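Local coordinates for uncharacterized protein (Vibrio parahaemolyticus, PDB 1ZBP), which is of unknown function but belongs to the ImpE family, whose members are associated with bacterial type VI secretion, at residues L136-S141 with L255-V260; I173-I178 with E193-G198. One frame throughout, in Å; residues are numbered along the deposited sequence.

Interaction 1: residues L136-S141 with L255-V260; sequences LANDTS and LQNLQV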
loop_
_atom_site.group_PDB
_atom_site.type_symbol
_atom_site.label_atom_id
_atom_site.label_comp_id
_atom_site.label_asym_id
_atom_site.label_seq_id
_atom_site.Cartn_x
_atom_site.Cartn_y
_atom_site.Cartn_z
ATOM N N LEU A 136 -8.709 -7.905 -17.517
ATOM C CA LEU A 136 -7.748 -8.665 -18.292
ATOM C C LEU A 136 -6.489 -8.529 -17.445
ATOM O O LEU A 136 -5.961 -7.428 -17.294
ATOM C CB LEU A 136 -7.539 -8.026 -19.661
ATOM C CG LEU A 136 -7.984 -8.871 -20.849
ATOM C CD1 LEU A 136 -9.474 -9.096 -20.791
ATOM C CD2 LEU A 136 -7.596 -8.165 -22.136
ATOM N N ALA A 137 -6.032 -9.631 -16.864
ATOM C CA ALA A 137 -4.845 -9.593 -16.010
ATOM C C ALA A 137 -3.702 -10.364 -16.642
ATOM O O ALA A 137 -3.742 -11.586 -16.738
ATOM C CB ALA A 137 -5.165 -10.150 -14.628
ATOM N N ASN A 138 -2.672 -9.633 -17.056
ATOM C CA ASN A 138 -1.518 -10.224 -17.725
ATOM C C ASN A 138 -2.040 -10.864 -19.016
ATOM O O ASN A 138 -1.709 -12.011 -19.335
ATOM C CB ASN A 138 -0.849 -11.292 -16.838
ATOM C CG ASN A 138 -0.194 -10.705 -15.579
ATOM O OD1 ASN A 138 0.127 -11.441 -14.636
ATOM N ND2 ASN A 138 0.011 -9.384 -15.563
ATOM N N ASP A 139 -2.887 -10.127 -19.736
ATOM C CA ASP A 139 -3.446 -10.590 -21.005
ATOM C C ASP A 139 -4.431 -11.771 -20.862
ATOM O O ASP A 139 -4.860 -12.345 -21.861
ATOM C CB ASP A 139 -2.286 -10.972 -21.945
ATOM C CG ASP A 139 -2.677 -10.975 -23.422
ATOM O OD1 ASP A 139 -1.852 -11.428 -24.255
ATOM O OD2 ASP A 139 -3.789 -10.517 -23.760
ATOM N N THR A 140 -4.792 -12.144 -19.635
ATOM C CA THR A 140 -5.741 -13.255 -19.436
ATOM C C THR A 140 -7.077 -12.708 -18.935
ATOM O O THR A 140 -7.100 -11.832 -18.081
ATOM C CB THR A 140 -5.197 -14.285 -18.418
ATOM O OG1 THR A 140 -4.008 -14.905 -18.937
ATOM C CG2 THR A 140 -6.246 -15.366 -18.145
ATOM N N SER A 141 -8.183 -13.214 -19.471
ATOM C CA SER A 141 -9.491 -12.724 -19.067
ATOM C C SER A 141 -10.040 -13.343 -17.772
ATOM O O SER A 141 -9.944 -14.548 -17.552
ATOM C CB SER A 141 -10.499 -12.929 -20.197
ATOM O OG SER A 141 -11.735 -12.255 -19.915
ATOM N N LEU A 255 1.359 -9.522 -10.566
ATOM C CA LEU A 255 0.456 -8.757 -11.412
ATOM C C LEU A 255 1.247 -7.627 -12.074
ATOM O O LEU A 255 1.833 -6.795 -11.380
ATOM C CB LEU A 255 -0.683 -8.171 -10.571
ATOM C CG LEU A 255 -1.697 -7.318 -11.335
ATOM C CD1 LEU A 255 -2.477 -8.199 -12.310
ATOM C CD2 LEU A 255 -2.643 -6.632 -10.362
ATOM N N GLN A 256 1.263 -7.608 -13.406
ATOM C CA GLN A 256 1.969 -6.565 -14.152
ATOM C C GLN A 256 1.009 -5.496 -14.676
ATOM O O GLN A 256 1.283 -4.306 -14.538
ATOM C CB GLN A 256 2.751 -7.137 -15.346
ATOM C CG GLN A 256 4.084 -7.791 -15.017
ATOM C CD GLN A 256 3.921 -9.164 -14.394
ATOM O OE1 GLN A 256 3.221 -10.027 -14.935
ATOM N NE2 GLN A 256 4.573 -9.378 -13.247
ATOM N N ASN A 257 -0.098 -5.909 -15.286
ATOM C CA ASN A 257 -1.058 -4.946 -15.819
ATOM C C ASN A 257 -2.517 -5.384 -15.713
ATOM O O ASN A 257 -2.841 -6.573 -15.705
ATOM C CB ASN A 257 -0.781 -4.644 -17.301
ATOM C CG ASN A 257 0.558 -5.176 -17.777
ATOM O OD1 ASN A 257 1.592 -4.507 -17.654
ATOM N ND2 ASN A 257 0.550 -6.395 -18.319
ATOM N N LEU A 258 -3.394 -4.399 -15.624
ATOM C CA LEU A 258 -4.821 -4.647 -15.587
ATOM C C LEU A 258 -5.440 -3.852 -16.728
ATOM O O LEU A 258 -5.114 -2.685 -16.919
ATOM C CB LEU A 258 -5.434 -4.193 -14.263
ATOM C CG LEU A 258 -5.357 -5.154 -13.080
ATOM C CD1 LEU A 258 -6.014 -4.495 -11.870
ATOM C CD2 LEU A 258 -6.051 -6.460 -13.426
ATOM N N GLN A 259 -6.322 -4.496 -17.481
ATOM C CA GLN A 259 -7.030 -3.873 -18.604
ATOM C C GLN A 259 -8.514 -4.188 -18.414
ATOM O O GLN A 259 -8.920 -5.338 -18.579
ATOM C CB GLN A 259 -6.539 -4.464 -19.927
ATOM C CG GLN A 259 -5.748 -3.501 -20.780
ATOM C CD GLN A 259 -6.637 -2.496 -21.501
ATOM O OE1 GLN A 259 -7.767 -2.238 -21.075
ATOM N NE2 GLN A 259 -6.128 -1.921 -22.596
ATOM N N VAL A 260 -9.309 -3.174 -18.069
ATOM C CA VAL A 260 -10.746 -3.344 -17.828
ATOM C C VAL A 260 -11.517 -3.842 -19.054
ATOM O O VAL A 260 -11.217 -3.482 -20.195
ATOM C CB VAL A 260 -11.384 -2.002 -17.330
ATOM C CG1 VAL A 260 -11.430 -0.965 -18.473
ATOM C CG2 VAL A 260 -12.780 -2.244 -16.786
#
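Ala137 rests its methyl against the ends of two leucine side chains of 255-260. CB lies 4.0 Å from CD2 of Leu258 and about as far from CD1 of Leu255. The contact belongs to an eight-stranded antiparallel sheet, where the short strand 135-137 borders strand 257-260. Ala137 and Leu258 form a non-hydrogen-bonded pair. Both are buried, and Trp243 of strand 242-245 touches both leucines. Leu255 lies in the loop before strand 257-260, and of its side chain it is CD1 that reaches the Ala137 methyl.

The next pair, Leu136 and Gln259, is hydrogen-bonded. Leu136 N gives a bond to Gln259 O at 2.8 Å. Gln259 N returns one to Leu136 O at 3.0 Å. The side chains of this pair lie on the other face, with Leu136 CB 3.7 Å from Gln259 CB. Beyond CB the Gln259 side chain leads away from 136-141, and its OE1 is hydrogen-bonded to Lys262 NZ. This face is more open to solvent.

Past Ala137 the strand ends in a type I' turn, Ala137 to Thr140, that joins it to strand 140-147 as a tight hairpin. The Asn138 side chain crosses that of Gln256 at about a right angle, their amide planes nearly parallel. At this end the backbone ladder fades: Asn138 N reaches Asn257 O in a weak bond of 3.3 Å.

Interaction 2: residues I173-I178 with E193-G198; sequences INTLEI and EFDIDG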
loop_
_atom_site.group_PDB
_atom_site.type_symbol
_atom_site.label_atom_id
_atom_site.label_comp_id
_atom_site.label_asym_id
_atom_site.label_seq_id
_atom_site.Cartn_x
_atom_site.Cartn_y
_atom_site.Cartn_z
ATOM N N ILE A 173 -11.094 1.364 -12.288
ATOM C CA ILE A 173 -9.852 1.251 -13.046
ATOM C C ILE A 173 -10.073 0.857 -14.499
ATOM O O ILE A 173 -10.815 -0.083 -14.791
ATOM C CB ILE A 173 -8.889 0.199 -12.422
ATOM C CG1 ILE A 173 -8.451 0.635 -11.020
ATOM C CG2 ILE A 173 -7.685 0.014 -13.319
ATOM C CD1 ILE A 173 -7.779 -0.461 -10.219
ATOM N N ASN A 174 -9.412 1.585 -15.400
ATOM C CA ASN A 174 -9.459 1.317 -16.830
ATOM C C ASN A 174 -8.150 0.586 -17.199
ATOM O O ASN A 174 -8.181 -0.491 -17.787
ATOM C CB ASN A 174 -9.587 2.620 -17.623
ATOM C CG ASN A 174 -10.861 3.402 -17.283
ATOM O OD1 ASN A 174 -11.975 2.865 -17.299
ATOM N ND2 ASN A 174 -10.691 4.683 -16.986
ATOM N N THR A 175 -7.003 1.172 -16.870
ATOM C CA THR A 175 -5.728 0.506 -17.128
ATOM C C THR A 175 -4.886 0.618 -15.862
ATOM O O THR A 175 -5.027 1.572 -15.098
ATOM C CB THR A 175 -4.922 1.140 -18.305
ATOM O OG1 THR A 175 -4.745 2.540 -18.064
ATOM C CG2 THR A 175 -5.635 0.920 -19.650
ATOM N N LEU A 176 -4.020 -0.359 -15.621
ATOM C CA LEU A 176 -3.159 -0.304 -14.435
ATOM C C LEU A 176 -1.877 -1.035 -14.776
ATOM O O LEU A 176 -1.902 -2.098 -15.389
ATOM C CB LEU A 176 -3.852 -0.959 -13.224
ATOM C CG LEU A 176 -3.284 -0.788 -11.805
ATOM C CD1 LEU A 176 -2.187 -1.773 -11.590
ATOM C CD2 LEU A 176 -2.792 0.642 -11.579
ATOM N N GLU A 177 -0.750 -0.454 -14.402
ATOM C CA GLU A 177 0.526 -1.080 -14.681
ATOM C C GLU A 177 1.404 -1.014 -13.445
ATOM O O GLU A 177 1.643 0.065 -12.891
ATOM C CB GLU A 177 1.221 -0.381 -15.856
ATOM C CG GLU A 177 2.585 -0.973 -16.233
ATOM C CD GLU A 177 3.428 -0.051 -17.122
ATOM O OE1 GLU A 177 4.596 -0.421 -17.415
ATOM O OE2 GLU A 177 2.933 1.037 -17.522
ATOM N N ILE A 178 1.866 -2.175 -13.003
ATOM C CA ILE A 178 2.729 -2.238 -11.836
ATOM C C ILE A 178 4.149 -2.456 -12.330
ATOM O O ILE A 178 4.450 -3.461 -12.966
ATOM C CB ILE A 178 2.315 -3.381 -10.918
ATOM C CG1 ILE A 178 0.816 -3.266 -10.618
ATOM C CG2 ILE A 178 3.109 -3.317 -9.614
ATOM C CD1 ILE A 178 0.301 -4.337 -9.704
ATOM N N GLU A 193 1.558 3.105 -13.027
ATOM C CA GLU A 193 1.008 3.988 -14.053
ATOM C C GLU A 193 -0.434 3.529 -14.187
ATOM O O GLU A 193 -0.680 2.338 -14.363
ATOM C CB GLU A 193 1.715 3.780 -15.399
ATOM C CG GLU A 193 2.549 4.963 -15.895
ATOM C CD GLU A 193 4.046 4.684 -15.848
ATOM O OE1 GLU A 193 4.469 3.613 -16.355
ATOM O OE2 GLU A 193 4.794 5.541 -15.318
ATOM N N PHE A 194 -1.383 4.454 -14.104
ATOM C CA PHE A 194 -2.784 4.080 -14.209
ATOM C C PHE A 194 -3.618 5.019 -15.082
ATOM O O PHE A 194 -3.103 5.941 -15.724
ATOM C CB PHE A 194 -3.392 4.016 -12.808
ATOM C CG PHE A 194 -3.214 5.278 -12.017
ATOM C CD1 PHE A 194 -3.953 6.417 -12.315
ATOM C CD2 PHE A 194 -2.299 5.336 -10.979
ATOM C CE1 PHE A 194 -3.785 7.598 -11.579
ATOM C CE2 PHE A 194 -2.124 6.508 -10.240
ATOM C CZ PHE A 194 -2.864 7.637 -10.539
ATOM N N ASP A 195 -4.919 4.748 -15.097
ATOM C CA ASP A 195 -5.915 5.511 -15.839
ATOM C C ASP A 195 -7.220 5.073 -15.207
ATOM O O ASP A 195 -7.806 4.076 -15.615
ATOM C CB ASP A 195 -5.898 5.140 -17.326
ATOM C CG ASP A 195 -7.037 5.789 -18.114
ATOM O OD1 ASP A 195 -7.075 5.615 -19.353
ATOM O OD2 ASP A 195 -7.897 6.469 -17.508
ATOM N N ILE A 196 -7.652 5.803 -14.184
ATOM C CA ILE A 196 -8.887 5.465 -13.494
ATOM C C ILE A 196 -9.896 6.601 -13.637
ATOM O O ILE A 196 -9.524 7.766 -13.790
ATOM C CB ILE A 196 -8.640 5.174 -11.974
ATOM C CG1 ILE A 196 -8.544 6.473 -11.192
ATOM C CG2 ILE A 196 -7.320 4.406 -11.784
ATOM C CD1 ILE A 196 -9.515 6.548 -10.038
ATOM N N ASP A 197 -11.173 6.245 -13.586
ATOM C CA ASP A 197 -12.251 7.213 -13.679
ATOM C C ASP A 197 -12.152 8.157 -12.492
ATOM O O ASP A 197 -12.032 7.709 -11.351
ATOM C CB ASP A 197 -13.593 6.482 -13.658
ATOM C CG ASP A 197 -13.722 5.488 -14.795
ATOM O OD1 ASP A 197 -14.543 4.545 -14.692
ATOM O OD2 ASP A 197 -12.999 5.670 -15.800
ATOM N N GLY A 198 -12.192 9.458 -12.760
ATOM C CA GLY A 198 -12.115 10.429 -11.682
ATOM C C GLY A 198 -10.730 11.017 -11.464
ATOM O O GLY A 198 -10.568 11.939 -10.655
#
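Asn174 directs its side-chain amide at two aspartates of 193-198. ND2 gives a hydrogen bond to Asp197 OD2 at 2.8 Å, approaching from above the carboxylate plane, while OD2 lies close to the amide plane of Asn174. A weak bond from ND2 to Asp195 OD2 is longer, at 3.4 Å. ND2 also makes a weak bond to Asp195 O.

Backbone bonds pair the strands antiparallel. Asp195 O accepts from both Asn174 N (3.0 Å) and Thr175 N (3.3 Å). This doubled bond marks a beta bulge, where the register shifts by one in the hairpin formed by strands 173-178 and 189-196. Beyond it, Glu177 and Glu193 exchange two backbone bonds.

Apolar contacts lie on one face. Leu176 CD2 touches Phe194 CB at 3.6 Å, and Ile173 CG1 meets Ile196 CG2. Ile156 and Leu158 of strand 155-159 pack against Ile173 and Phe194.

Like charges gather on the other face. Glu177 and Glu193 run side by side, pointing the same way, with Glu177 OE2 3.2 Å from Glu193 OE1. Glu203 adds a third acidic group beside Glu193, which would probably favour protonation of one of them.

Overall arrangement
Interactions 1 and 2 belong to the same antiparallel sheet. Strands 257-260 and 173-178 are neighbours in it and join the two contacts, for example through a probable hydrogen bond from Leu258 N to Leu176 O. The contact centres are about 12 Å apart. Along the chain, interaction 2 is a local hairpin nested inside the long loop closed by interaction 1. Both contacts are partly buried. Each has an apolar face, and Leu258 packs on Leu176 where these faces meet. Their polar chemistry differs. Interaction 1 relies on a short backbone ladder with neutral amides at its end. Interaction 2 has a longer, bulged ladder and carries several carboxylates.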